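Local coordinates for protein scyllo-inosose 3-dehydrogenase (Thermotoga maritima, PDB 3IP1) that catalyses the NAD(+)-dependent oxidation of scyllo-inosose to 3-dehydro-scyllo-inosose and probably serves in myo-inositol degradation, at residues Val6-Lys11 with Pro40-Glu45; Arg15-Leu20 with Gly33-Arg38; Gly282-Leu287 with Asn311-Ile316; Gly214-Ile219 with Ala238-Leu243. One frame throughout, in Å; residues are numbered along the deposited sequence.

Interaction 1. Residues Val6-Lys11 with Pro40-Glu45; sequences VRLHAK and PEVRVE
Strands 6-11 and 40-45 form an antiparallel pair in the small sheet near the N-terminus of this zinc-dependent dehydrogenase, their directions 157° apart. Two hydrogen-bonded pairs satisfy the facing backbone groups. Arg7 N gives to Arg43 O and Arg43 N returns to Arg7 O, the latter donor lying nearly along the carbonyl axis. Two residues along, His9 N bonds to Glu41 O in the carbonyl plane, while Glu41 N reaches His9 O at 2.7 Å. Val6, Leu8, Val42 and Val44 occupy one face. There Val6 CG1 and Val42 CG1, each anti to its own backbone N, are pressed to 3.4 Å, tighter than usual van der Waals contact, and Leu8 CD1 lies 3.8 Å from Val42 CG2. Met74 and Ala75 of helix 69-75 cover Leu8, and Pro377 of helix 376-382 packs on both Val42 and Val44.

On the opposite face, Arg7 and His9 converge on Glu45. Its CG takes the crowded position between backbone N and carbonyl carbon, and the extended remainder carries the carboxylate to Arg7 and His9. The Arg7 NH2 to Glu45 OE1 salt bridge is long, at 3.7 Å; the guanidinium finds its stronger partners in Asp158, through NH1, and Thr94, through NE. The Glu45 carboxylate, next to His9, would probably favour a protonated imidazole. His9 and Glu45 meet tip to tip with ring and carboxylate 24° from coplanar, and His9 NE2 donates to the syn lone pair of Glu45 OE2 at 2.6 Å, through a bent N-H...O angle of 138°.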
loop_
_atom_site.group_PDB
_atom_site.type_symbol
_atom_site.label_atom_id
_atom_site.label_comp_id
_atom_site.label_asym_id
_atom_site.label_seq_id
_atom_site.Cartn_x
_atom_site.Cartn_y
_atom_site.Cartn_z
ATOM N N VAL A 6 -26.550 35.346 2.973
ATOM C CA VAL A 6 -25.821 35.690 4.194
ATOM C C VAL A 6 -24.361 36.014 3.831
ATOM O O VAL A 6 -23.588 35.113 3.434
ATOM C CB VAL A 6 -25.908 34.530 5.192
ATOM C CG1 VAL A 6 -25.086 34.796 6.419
ATOM C CG2 VAL A 6 -27.391 34.235 5.557
ATOM N N ARG A 7 -23.987 37.294 3.959
ATOM C CA ARG A 7 -22.654 37.758 3.566
ATOM C C ARG A 7 -21.845 38.322 4.736
ATOM O O ARG A 7 -22.400 38.946 5.652
ATOM C CB ARG A 7 -22.733 38.777 2.427
ATOM C CG ARG A 7 -23.539 38.295 1.215
ATOM C CD ARG A 7 -23.162 39.070 -0.050
ATOM N NE ARG A 7 -22.045 38.454 -0.757
ATOM C CZ ARG A 7 -21.115 39.123 -1.427
ATOM N NH1 ARG A 7 -20.148 38.466 -2.042
ATOM N NH2 ARG A 7 -21.139 40.444 -1.474
ATOM N N LEU A 8 -20.537 38.081 4.702
ATOM C CA LEU A 8 -19.619 38.620 5.706
ATOM C C LEU A 8 -18.812 39.777 5.123
ATOM O O LEU A 8 -18.155 39.632 4.104
ATOM C CB LEU A 8 -18.671 37.533 6.253
ATOM C CG LEU A 8 -17.787 37.848 7.483
ATOM C CD1 LEU A 8 -17.505 36.594 8.311
ATOM C CD2 LEU A 8 -16.460 38.549 7.132
ATOM N N HIS A 9 -18.860 40.920 5.798
ATOM C CA HIS A 9 -18.032 42.064 5.447
ATOM C C HIS A 9 -17.017 42.278 6.554
ATOM O O HIS A 9 -17.315 42.052 7.720
ATOM C CB HIS A 9 -18.909 43.319 5.279
ATOM C CG HIS A 9 -19.832 43.239 4.103
ATOM N ND1 HIS A 9 -19.564 43.866 2.902
ATOM C CD2 HIS A 9 -20.997 42.569 3.928
ATOM C CE1 HIS A 9 -20.525 43.588 2.039
ATOM N NE2 HIS A 9 -21.406 42.801 2.636
ATOM N N ALA A 10 -15.808 42.682 6.189
ATOM C CA ALA A 10 -14.803 43.000 7.185
ATOM C C ALA A 10 -13.900 44.091 6.644
ATOM O O ALA A 10 -13.907 44.360 5.446
ATOM C CB ALA A 10 -13.987 41.759 7.552
ATOM N N LYS A 11 -13.123 44.702 7.542
ATOM C CA LYS A 11 -12.115 45.709 7.183
ATOM C C LYS A 11 -10.743 45.079 6.873
ATOM O O LYS A 11 -10.251 44.243 7.635
ATOM C CB LYS A 11 -11.998 46.729 8.334
ATOM C CG LYS A 11 -11.052 47.902 8.077
ATOM C CD LYS A 11 -10.820 48.705 9.345
ATOM C CE LYS A 11 -9.901 49.921 9.081
ATOM N NZ LYS A 11 -9.743 50.774 10.300
ATOM N N PRO A 40 -15.442 41.897 11.649
ATOM C CA PRO A 40 -16.325 41.249 10.684
ATOM C C PRO A 40 -17.784 41.480 11.039
ATOM O O PRO A 40 -18.124 41.644 12.210
ATOM C CB PRO A 40 -15.986 39.767 10.855
ATOM C CG PRO A 40 -15.570 39.671 12.333
ATOM C CD PRO A 40 -14.798 40.927 12.555
ATOM N N GLU A 41 -18.645 41.506 10.032
ATOM C CA GLU A 41 -20.061 41.617 10.293
ATOM C C GLU A 41 -20.839 40.777 9.282
ATOM O O GLU A 41 -20.599 40.840 8.084
ATOM C CB GLU A 41 -20.508 43.084 10.257
ATOM C CG GLU A 41 -22.009 43.223 10.526
ATOM C CD GLU A 41 -22.570 44.591 10.170
ATOM O OE1 GLU A 41 -23.806 44.761 10.307
ATOM O OE2 GLU A 41 -21.791 45.487 9.756
ATOM N N VAL A 42 -21.774 39.992 9.779
ATOM C CA VAL A 42 -22.510 39.081 8.929
ATOM C C VAL A 42 -23.934 39.576 8.780
ATOM O O VAL A 42 -24.626 39.742 9.769
ATOM C CB VAL A 42 -22.511 37.651 9.521
ATOM C CG1 VAL A 42 -23.340 36.715 8.643
ATOM C CG2 VAL A 42 -21.064 37.135 9.669
ATOM N N ARG A 43 -24.368 39.798 7.547
ATOM C CA ARG A 43 -25.715 40.295 7.306
ATOM C C ARG A 43 -26.381 39.638 6.100
ATOM O O ARG A 43 -25.726 39.302 5.119
ATOM C CB ARG A 43 -25.709 41.826 7.144
ATOM C CG ARG A 43 -26.138 42.598 8.390
ATOM C CD ARG A 43 -27.654 42.953 8.358
ATOM N NE ARG A 43 -27.909 44.390 8.137
ATOM C CZ ARG A 43 -28.289 44.946 6.984
ATOM N NH1 ARG A 43 -28.484 44.218 5.888
ATOM N NH2 ARG A 43 -28.476 46.255 6.924
ATOM N N VAL A 44 -27.693 39.448 6.199
ATOM C CA VAL A 44 -28.502 39.084 5.042
ATOM C C VAL A 44 -28.591 40.309 4.154
ATOM O O VAL A 44 -29.033 41.365 4.605
ATOM C CB VAL A 44 -29.924 38.634 5.464
ATOM C CG1 VAL A 44 -30.816 38.414 4.227
ATOM C CG2 VAL A 44 -29.846 37.368 6.330
ATOM N N GLU A 45 -28.148 40.191 2.907
ATOM C CA GLU A 45 -28.227 41.308 1.972
ATOM C C GLU A 45 -28.686 40.839 0.593
ATOM O O GLU A 45 -28.600 39.645 0.259
ATOM C CB GLU A 45 -26.897 42.084 1.913
ATOM C CG GLU A 45 -25.732 41.370 1.236
ATOM C CD GLU A 45 -24.386 42.116 1.374
ATOM O OE1 GLU A 45 -23.703 42.359 0.344
ATOM O OE2 GLU A 45 -23.998 42.450 2.514
#

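Interaction 2. Residues Arg15-Leu20 with Gly33-Arg38; sequences RPEFKL and GSKVWR
A type I beta turn from Arg15 to Phe18, closed by Phe18 N to Arg15 O at 3.0 Å, is joined to segment 33-38 by a single backbone hydrogen bond, Arg15 N to Lys35 O at 2.9 Å, whose donor stands 33° out of the carbonyl plane. Gly33 O receives both Val36 N and Trp37 N, so the partner segment is itself folded into a compact bend.

Phe18 carries the apolar part. With CG anti to the backbone N (chi1 173°), its ring presents one face to Val36 CG2, which sits 3.5 Å from the ring centroid and only 17° off the normal: a CH-pi contact. Lys35 CB approaches the same ring obliquely, 4.0 Å from Phe18 CD1. An alanine at Phe18 would remove the ring and probably leave the Val36 methyl without its aromatic cover, loosening the turn against segment 33-38.

Glu17 and Lys35 cross at about a right angle, each chain bent at chi2. Lys35 NZ reaches the anti lone pair of Glu17 OE2 at 3.2 Å in a salt bridge. Arg15 instead sends its guanidinium to Asp78 and Glu80, which bind NH2.

The contact lies at the surface, between the loop after strand 3-12 and the approach to strand 37-38; Trp12 of strand 3-12 packs on Val36, and segment 33-38 ends in strand 37-38, a neighbour of strand 3-12 in the sheet.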
loop_
_atom_site.group_PDB
_atom_site.type_symbol
_atom_site.label_atom_id
_atom_site.label_comp_id
_atom_site.label_asym_id
_atom_site.label_seq_id
_atom_site.Cartn_x
_atom_site.Cartn_y
_atom_site.Cartn_z
ATOM N N ARG A 15 -2.493 43.357 10.983
ATOM C CA ARG A 15 -1.555 43.416 12.085
ATOM C C ARG A 15 -0.197 43.878 11.575
ATOM O O ARG A 15 0.140 43.664 10.401
ATOM C CB ARG A 15 -1.456 42.052 12.780
ATOM C CG ARG A 15 -2.733 41.661 13.559
ATOM C CD ARG A 15 -2.413 40.628 14.616
ATOM N NE ARG A 15 -3.498 40.352 15.559
ATOM C CZ ARG A 15 -3.721 41.011 16.693
ATOM N NH1 ARG A 15 -2.974 42.040 17.044
ATOM N NH2 ARG A 15 -4.730 40.662 17.468
ATOM N N PRO A 16 0.580 44.556 12.442
ATOM C CA PRO A 16 1.880 45.146 12.055
ATOM C C PRO A 16 2.840 44.136 11.434
ATOM O O PRO A 16 3.531 44.463 10.474
ATOM C CB PRO A 16 2.450 45.656 13.382
ATOM C CG PRO A 16 1.271 45.843 14.254
ATOM C CD PRO A 16 0.280 44.784 13.867
ATOM N N GLU A 17 2.872 42.916 11.964
ATOM C CA GLU A 17 3.737 41.852 11.408
ATOM C C GLU A 17 3.398 41.426 9.972
ATOM O O GLU A 17 4.254 40.865 9.271
ATOM C CB GLU A 17 3.757 40.610 12.328
ATOM C CG GLU A 17 2.384 39.934 12.544
ATOM C CD GLU A 17 1.681 40.369 13.834
ATOM O OE1 GLU A 17 1.949 41.494 14.340
ATOM O OE2 GLU A 17 0.856 39.572 14.345
ATOM N N PHE A 18 2.170 41.679 9.519
ATOM C CA PHE A 18 1.724 41.111 8.252
ATOM C C PHE A 18 2.473 41.700 7.072
ATOM O O PHE A 18 2.624 42.911 6.965
ATOM C CB PHE A 18 0.217 41.304 8.057
ATOM C CG PHE A 18 -0.287 40.880 6.695
ATOM C CD1 PHE A 18 -0.616 39.542 6.440
ATOM C CD2 PHE A 18 -0.444 41.816 5.673
ATOM C CE1 PHE A 18 -1.087 39.146 5.206
ATOM C CE2 PHE A 18 -0.920 41.423 4.415
ATOM C CZ PHE A 18 -1.235 40.075 4.186
ATOM N N LYS A 19 2.931 40.828 6.184
ATOM C CA LYS A 19 3.344 41.248 4.847
ATOM C C LYS A 19 2.465 40.530 3.821
ATOM O O LYS A 19 2.155 39.341 3.992
ATOM C CB LYS A 19 4.823 40.935 4.591
ATOM C CG LYS A 19 5.810 41.801 5.381
ATOM C CD LYS A 19 6.215 41.128 6.685
ATOM C CE LYS A 19 7.307 41.914 7.415
ATOM N NZ LYS A 19 7.276 41.601 8.877
ATOM N N LEU A 20 2.061 41.261 2.781
ATOM C CA LEU A 20 1.222 40.731 1.698
ATOM C C LEU A 20 1.839 39.462 1.131
ATOM O O LEU A 20 2.963 39.486 0.627
ATOM C CB LEU A 20 1.043 41.773 0.580
ATOM C CG LEU A 20 -0.043 41.593 -0.488
ATOM C CD1 LEU A 20 -1.456 41.768 0.101
ATOM C CD2 LEU A 20 0.161 42.558 -1.665
ATOM N N GLY A 33 -6.106 35.005 7.118
ATOM C CA GLY A 33 -7.280 35.743 7.586
ATOM C C GLY A 33 -7.094 36.552 8.856
ATOM O O GLY A 33 -7.325 37.763 8.873
ATOM N N SER A 34 -6.664 35.885 9.916
ATOM C CA SER A 34 -6.651 36.482 11.232
ATOM C C SER A 34 -5.578 37.565 11.381
ATOM O O SER A 34 -5.583 38.312 12.350
ATOM C CB SER A 34 -6.483 35.402 12.291
ATOM O OG SER A 34 -5.264 34.728 12.085
ATOM N N LYS A 35 -4.665 37.646 10.425
ATOM C CA LYS A 35 -3.635 38.682 10.418
ATOM C C LYS A 35 -4.088 39.931 9.663
ATOM O O LYS A 35 -3.359 40.922 9.633
ATOM C CB LYS A 35 -2.348 38.162 9.755
ATOM C CG LYS A 35 -1.740 36.939 10.432
ATOM C CD LYS A 35 -1.309 37.263 11.859
ATOM C CE LYS A 35 -0.259 36.279 12.347
ATOM N NZ LYS A 35 0.070 36.545 13.768
ATOM N N VAL A 36 -5.270 39.872 9.043
ATOM C CA VAL A 36 -5.673 40.895 8.083
ATOM C C VAL A 36 -7.069 41.478 8.319
ATOM O O VAL A 36 -7.235 42.693 8.431
ATOM C CB VAL A 36 -5.590 40.332 6.655
ATOM C CG1 VAL A 36 -6.217 41.305 5.637
ATOM C CG2 VAL A 36 -4.137 40.051 6.290
ATOM N N TRP A 37 -8.068 40.603 8.383
ATOM C CA TRP A 37 -9.454 41.024 8.461
ATOM C C TRP A 37 -9.879 41.384 9.878
ATOM O O TRP A 37 -9.648 40.637 10.837
ATOM C CB TRP A 37 -10.384 39.955 7.864
ATOM C CG TRP A 37 -10.096 39.607 6.431
ATOM C CD1 TRP A 37 -9.566 38.436 5.976
ATOM C CD2 TRP A 37 -10.311 40.430 5.260
ATOM N NE1 TRP A 37 -9.449 38.467 4.611
ATOM C CE2 TRP A 37 -9.895 39.674 4.143
ATOM C CE3 TRP A 37 -10.816 41.727 5.052
ATOM C CZ2 TRP A 37 -9.968 40.168 2.824
ATOM C CZ3 TRP A 37 -10.898 42.215 3.744
ATOM C CH2 TRP A 37 -10.480 41.430 2.646
ATOM N N ARG A 38 -10.528 42.535 9.990
ATOM C CA ARG A 38 -10.907 43.103 11.284
ATOM C C ARG A 38 -12.380 43.552 11.279
ATOM O O ARG A 38 -12.893 43.980 10.242
ATOM C CB ARG A 38 -9.999 44.298 11.540
ATOM C CG ARG A 38 -9.783 44.632 12.980
ATOM C CD ARG A 38 -8.684 45.663 13.076
ATOM N NE ARG A 38 -8.333 45.933 14.453
ATOM C CZ ARG A 38 -7.560 46.944 14.831
ATOM N NH1 ARG A 38 -7.076 47.791 13.927
ATOM N NH2 ARG A 38 -7.287 47.108 16.113
#

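Interaction 3. Residues Gly282-Leu287 with Asn311-Ile316; sequences GAKLFL and NATVAI
This is a buried parallel strand pair in the parallel sheet of the Rossmann-type nucleotide-binding domain, joining the two strands of the unit strand 285-288, helix 293-306, strand 313-316, a beta-alpha-beta crossover. The strand axes approach to 4.7 Å, with directions 19° apart. The bonds zigzag between strands: Thr313 N to Lys284 O, Phe286 N to Thr313 O and Ala315 N to Phe286 O are all 2.8 Å, the last two nearly along the carbonyl axis.

Lys284, bent at chi2 and chi4, curls back so that NZ meets Asn311 O at 2.9 Å, again nearly along the C=O axis. A leucine at Lys284 would lack the ammonium and would probably leave the Asn311 carbonyl less firmly held. Phe286 turns its ring edge to Ala312 CB, 3.9 Å from Phe286 CE1, while Ala283 CB lies over one ring face. On the other side of the sheet, Leu285 CD1 touches both Thr313 CG2 (3.9 Å) and Ala315 CB (4.2 Å).

Helix 293-306 covers the Phe286 and Val314 face through Val303, Ile304 and Trp297; helices 194-207 and 224-235 cover Leu285 and Leu287, and strand 337-340 flanks 313-316.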
loop_
_atom_site.group_PDB
_atom_site.type_symbol
_atom_site.label_atom_id
_atom_site.label_comp_id
_atom_site.label_asym_id
_atom_site.label_seq_id
_atom_site.Cartn_x
_atom_site.Cartn_y
_atom_site.Cartn_z
ATOM N N GLY A 282 -4.655 -1.527 23.036
ATOM C CA GLY A 282 -4.618 -0.196 22.463
ATOM C C GLY A 282 -5.405 -0.113 21.172
ATOM O O GLY A 282 -6.402 -0.822 21.000
ATOM N N ALA A 283 -4.952 0.743 20.252
ATOM C CA ALA A 283 -5.685 0.990 18.989
ATOM C C ALA A 283 -4.784 1.039 17.762
ATOM O O ALA A 283 -3.601 1.372 17.860
ATOM C CB ALA A 283 -6.517 2.271 19.089
ATOM N N LYS A 284 -5.349 0.692 16.608
ATOM C CA LYS A 284 -4.645 0.811 15.320
ATOM C C LYS A 284 -4.637 2.266 14.829
ATOM O O LYS A 284 -3.718 2.689 14.122
ATOM C CB LYS A 284 -5.275 -0.142 14.282
ATOM C CG LYS A 284 -4.788 -0.030 12.841
ATOM C CD LYS A 284 -3.327 -0.505 12.646
ATOM C CE LYS A 284 -2.746 0.052 11.283
ATOM N NZ LYS A 284 -2.646 1.598 11.283
ATOM N N LEU A 285 -5.651 3.040 15.215
ATOM C CA LEU A 285 -5.774 4.410 14.746
ATOM C C LEU A 285 -6.287 5.364 15.831
ATOM O O LEU A 285 -7.265 5.074 16.522
ATOM C CB LEU A 285 -6.700 4.455 13.512
ATOM C CG LEU A 285 -7.036 5.835 12.909
ATOM C CD1 LEU A 285 -5.846 6.447 12.142
ATOM C CD2 LEU A 285 -8.245 5.737 11.993
ATOM N N PHE A 286 -5.619 6.503 15.952
ATOM C CA PHE A 286 -6.062 7.595 16.802
ATOM C C PHE A 286 -6.381 8.792 15.909
ATOM O O PHE A 286 -5.613 9.127 15.015
ATOM C CB PHE A 286 -4.980 7.995 17.815
ATOM C CG PHE A 286 -4.578 6.894 18.774
ATOM C CD1 PHE A 286 -3.725 5.879 18.363
ATOM C CD2 PHE A 286 -5.034 6.910 20.103
ATOM C CE1 PHE A 286 -3.333 4.854 19.260
ATOM C CE2 PHE A 286 -4.662 5.908 21.015
ATOM C CZ PHE A 286 -3.810 4.878 20.605
ATOM N N LEU A 287 -7.526 9.428 16.145
ATOM C CA LEU A 287 -7.883 10.625 15.401
ATOM C C LEU A 287 -7.808 11.786 16.363
ATOM O O LEU A 287 -8.553 11.839 17.356
ATOM C CB LEU A 287 -9.284 10.533 14.795
ATOM C CG LEU A 287 -9.701 11.761 13.967
ATOM C CD1 LEU A 287 -8.817 11.910 12.680
ATOM C CD2 LEU A 287 -11.172 11.752 13.603
ATOM N N ASN A 311 1.961 -0.728 15.121
ATOM C CA ASN A 311 1.459 -0.148 13.874
ATOM C C ASN A 311 0.321 0.880 14.042
ATOM O O ASN A 311 -0.466 1.073 13.126
ATOM C CB ASN A 311 1.066 -1.270 12.888
ATOM C CG ASN A 311 2.270 -2.054 12.414
ATOM O OD1 ASN A 311 3.261 -1.476 11.947
ATOM N ND2 ASN A 311 2.206 -3.375 12.537
ATOM N N ALA A 312 0.244 1.536 15.206
ATOM C CA ALA A 312 -0.746 2.603 15.407
ATOM C C ALA A 312 -0.448 3.762 14.481
ATOM O O ALA A 312 0.710 4.073 14.210
ATOM C CB ALA A 312 -0.764 3.092 16.849
ATOM N N THR A 313 -1.507 4.385 13.995
ATOM C CA THR A 313 -1.412 5.612 13.240
ATOM C C THR A 313 -2.103 6.738 14.016
ATOM O O THR A 313 -3.229 6.564 14.508
ATOM C CB THR A 313 -2.056 5.438 11.844
ATOM O OG1 THR A 313 -1.271 4.517 11.087
ATOM C CG2 THR A 313 -2.124 6.780 11.096
ATOM N N VAL A 314 -1.438 7.885 14.151
ATOM C CA VAL A 314 -2.129 9.054 14.676
ATOM C C VAL A 314 -2.405 9.993 13.517
ATOM O O VAL A 314 -1.488 10.473 12.866
ATOM C CB VAL A 314 -1.369 9.805 15.766
ATOM C CG1 VAL A 314 -2.290 10.873 16.395
ATOM C CG2 VAL A 314 -0.886 8.870 16.817
ATOM N N ALA A 315 -3.686 10.216 13.252
ATOM C CA ALA A 315 -4.081 11.120 12.181
ATOM C C ALA A 315 -4.484 12.450 12.820
ATOM O O ALA A 315 -5.315 12.475 13.745
ATOM C CB ALA A 315 -5.233 10.511 11.372
ATOM N N ILE A 316 -3.876 13.541 12.347
ATOM C CA ILE A 316 -4.158 14.885 12.870
ATOM C C ILE A 316 -5.033 15.656 11.890
ATOM O O ILE A 316 -4.611 15.952 10.780
ATOM C CB ILE A 316 -2.858 15.674 13.162
ATOM C CG1 ILE A 316 -2.007 14.931 14.199
ATOM C CG2 ILE A 316 -3.189 17.094 13.704
ATOM C CD1 ILE A 316 -0.502 15.270 14.149
#

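Interaction 4. Residues Gly214-Ile219 with Ala238-Leu243; sequences GDNVVI and ASKVIL
Four backbone hydrogen bonds tie segment 214-219 to segment 238-243. The straightest, Val217 N to Lys240 O at 2.9 Å, has an N-H...O angle of 172° and lies nearly along the carbonyl axis; Ile219 N to Ile242 O is the shortest at 2.7 Å. Between them Ile242 N returns to Val217 O in the carbonyl plane. At the entrance to the strands Ser239 N binds Asp215 O, but the donor stands above the carbonyl plane and the bond is bent to 138°.

Asn216 and Lys240 lie side by side, and one water accepts from both Asn216 ND2 at 2.9 Å and Lys240 NZ at 3.1 Å. Both donors have further partners, Gly282 O for the amide and Tyr277 O for the ammonium. Asp215, pointing away from segment 238-243, receives Arg212 N and forms a salt bridge with Arg352 of a neighbouring subunit.

The strands belong to the first beta-alpha-beta unit of the Rossmann fold, linked by helix 224-235, and their axes run 13° apart. Leu243 leads toward Glu245 and Arg250, which probably bind NAD(+), as in relatives.

On the face turned to that helix, Val217 CG2, in the crowded position between backbone N and carbonyl carbon, meets Val241 CG2 at 3.7 Å. Ile219 CG2 crosses Leu243 CD1 obliquely at 3.7 Å, with Ala229 and Val230 packing on Ile219. The opposite face holds Val218 and Ile242, covered by Phe270, Val274 and Tyr277 of helix 270-277.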
loop_
_atom_site.group_PDB
_atom_site.type_symbol
_atom_site.label_atom_id
_atom_site.label_comp_id
_atom_site.label_asym_id
_atom_site.label_seq_id
_atom_site.Cartn_x
_atom_site.Cartn_y
_atom_site.Cartn_z
ATOM N N GLY A 214 -12.057 -5.692 12.985
ATOM C CA GLY A 214 -11.536 -6.213 14.248
ATOM C C GLY A 214 -10.603 -5.249 14.989
ATOM O O GLY A 214 -10.356 -5.425 16.178
ATOM N N ASP A 215 -10.066 -4.247 14.294
ATOM C CA ASP A 215 -9.164 -3.260 14.912
ATOM C C ASP A 215 -9.895 -2.348 15.871
ATOM O O ASP A 215 -11.093 -2.168 15.743
ATOM C CB ASP A 215 -8.493 -2.385 13.846
ATOM C CG ASP A 215 -7.355 -3.102 13.116
ATOM O OD1 ASP A 215 -6.856 -4.148 13.595
ATOM O OD2 ASP A 215 -6.952 -2.611 12.049
ATOM N N ASN A 216 -9.162 -1.782 16.826
ATOM C CA ASN A 216 -9.701 -0.790 17.760
ATOM C C ASN A 216 -9.318 0.603 17.287
ATOM O O ASN A 216 -8.229 0.796 16.703
ATOM C CB ASN A 216 -9.139 -0.984 19.168
ATOM C CG ASN A 216 -9.523 -2.316 19.784
ATOM O OD1 ASN A 216 -10.620 -2.822 19.564
ATOM N ND2 ASN A 216 -8.616 -2.882 20.578
ATOM N N VAL A 217 -10.200 1.563 17.539
ATOM C CA VAL A 217 -9.907 2.947 17.197
ATOM C C VAL A 217 -10.225 3.863 18.377
ATOM O O VAL A 217 -11.130 3.578 19.147
ATOM C CB VAL A 217 -10.667 3.430 15.912
ATOM C CG1 VAL A 217 -10.337 2.525 14.699
ATOM C CG2 VAL A 217 -12.154 3.484 16.151
ATOM N N VAL A 218 -9.474 4.962 18.488
ATOM C CA VAL A 218 -9.675 5.977 19.519
ATOM C C VAL A 218 -9.822 7.345 18.858
ATOM O O VAL A 218 -8.948 7.790 18.112
ATOM C CB VAL A 218 -8.495 6.000 20.533
ATOM C CG1 VAL A 218 -8.600 7.192 21.482
ATOM C CG2 VAL A 218 -8.427 4.668 21.324
ATOM N N ILE A 219 -10.928 8.016 19.141
ATOM C CA ILE A 219 -11.177 9.362 18.606
ATOM C C ILE A 219 -11.173 10.396 19.737
ATOM O O ILE A 219 -11.936 10.288 20.702
ATOM C CB ILE A 219 -12.517 9.431 17.818
ATOM C CG1 ILE A 219 -12.458 8.503 16.598
ATOM C CG2 ILE A 219 -12.811 10.846 17.377
ATOM C CD1 ILE A 219 -13.734 7.868 16.272
ATOM N N ALA A 238 -14.581 -1.603 13.035
ATOM C CA ALA A 238 -13.836 -1.428 14.291
ATOM C C ALA A 238 -14.507 -2.218 15.393
ATOM O O ALA A 238 -15.704 -2.036 15.673
ATOM C CB ALA A 238 -13.737 0.034 14.685
ATOM N N SER A 239 -13.716 -3.099 15.998
ATOM C CA SER A 239 -14.174 -3.935 17.093
ATOM C C SER A 239 -14.631 -3.062 18.273
ATOM O O SER A 239 -15.748 -3.222 18.782
ATOM C CB SER A 239 -13.057 -4.914 17.469
ATOM O OG SER A 239 -13.180 -5.377 18.786
ATOM N N LYS A 240 -13.781 -2.109 18.655
ATOM C CA LYS A 240 -14.115 -1.107 19.664
ATOM C C LYS A 240 -13.831 0.320 19.176
ATOM O O LYS A 240 -12.713 0.631 18.736
ATOM C CB LYS A 240 -13.342 -1.362 20.956
ATOM C CG LYS A 240 -13.875 -2.541 21.759
ATOM C CD LYS A 240 -12.740 -3.164 22.522
ATOM C CE LYS A 240 -13.233 -4.350 23.350
ATOM N NZ LYS A 240 -12.046 -5.050 23.901
ATOM N N VAL A 241 -14.858 1.166 19.257
ATOM C CA VAL A 241 -14.736 2.592 18.963
ATOM C C VAL A 241 -14.876 3.354 20.286
ATOM O O VAL A 241 -15.910 3.290 20.959
ATOM C CB VAL A 241 -15.783 3.078 17.921
ATOM C CG1 VAL A 241 -15.671 4.571 17.686
ATOM C CG2 VAL A 241 -15.660 2.302 16.604
ATOM N N ILE A 242 -13.802 4.056 20.640
ATOM C CA ILE A 242 -13.704 4.826 21.873
ATOM C C ILE A 242 -13.528 6.304 21.545
ATOM O O ILE A 242 -12.595 6.690 20.803
ATOM C CB ILE A 242 -12.518 4.338 22.721
ATOM C CG1 ILE A 242 -12.694 2.853 23.046
ATOM C CG2 ILE A 242 -12.377 5.170 24.008
ATOM C CD1 ILE A 242 -11.397 2.181 23.458
ATOM N N LEU A 243 -14.446 7.118 22.069
ATOM C CA LEU A 243 -14.395 8.568 21.887
ATOM C C LEU A 243 -14.160 9.314 23.207
ATOM O O LEU A 243 -14.805 9.029 24.222
ATOM C CB LEU A 243 -15.639 9.086 21.146
ATOM C CG LEU A 243 -15.619 10.607 20.911
ATOM C CD1 LEU A 243 -15.831 11.001 19.444
ATOM C CD2 LEU A 243 -16.644 11.267 21.807
HETATM O O HOH W 1 -9.318 -5.013 22.374
#

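In the fold
Interactions 3 and 4 are core contacts of one parallel sheet, their centres about 10 Å apart; strands 216-220 and 285-288 are neighbours, joined directly by Lys284 N to Asn216 O and Leu287 N to Val218 O, each 2.9 Å. Interactions 1 and 2 are surface contacts near the N-terminus, well away from the parallel sheet (centres of interactions 1 and 4 about 42 Å apart), with interaction 2 nested inside the loop that interaction 1 closes; Lys11 N to Arg38 O, 2.8 Å, connects them. The buried parallel pairs rest mainly on backbone hydrogen bonds and apolar branches, with few polar side chains, whereas ion pairs occur across both surface contacts, the one in interaction 1 long.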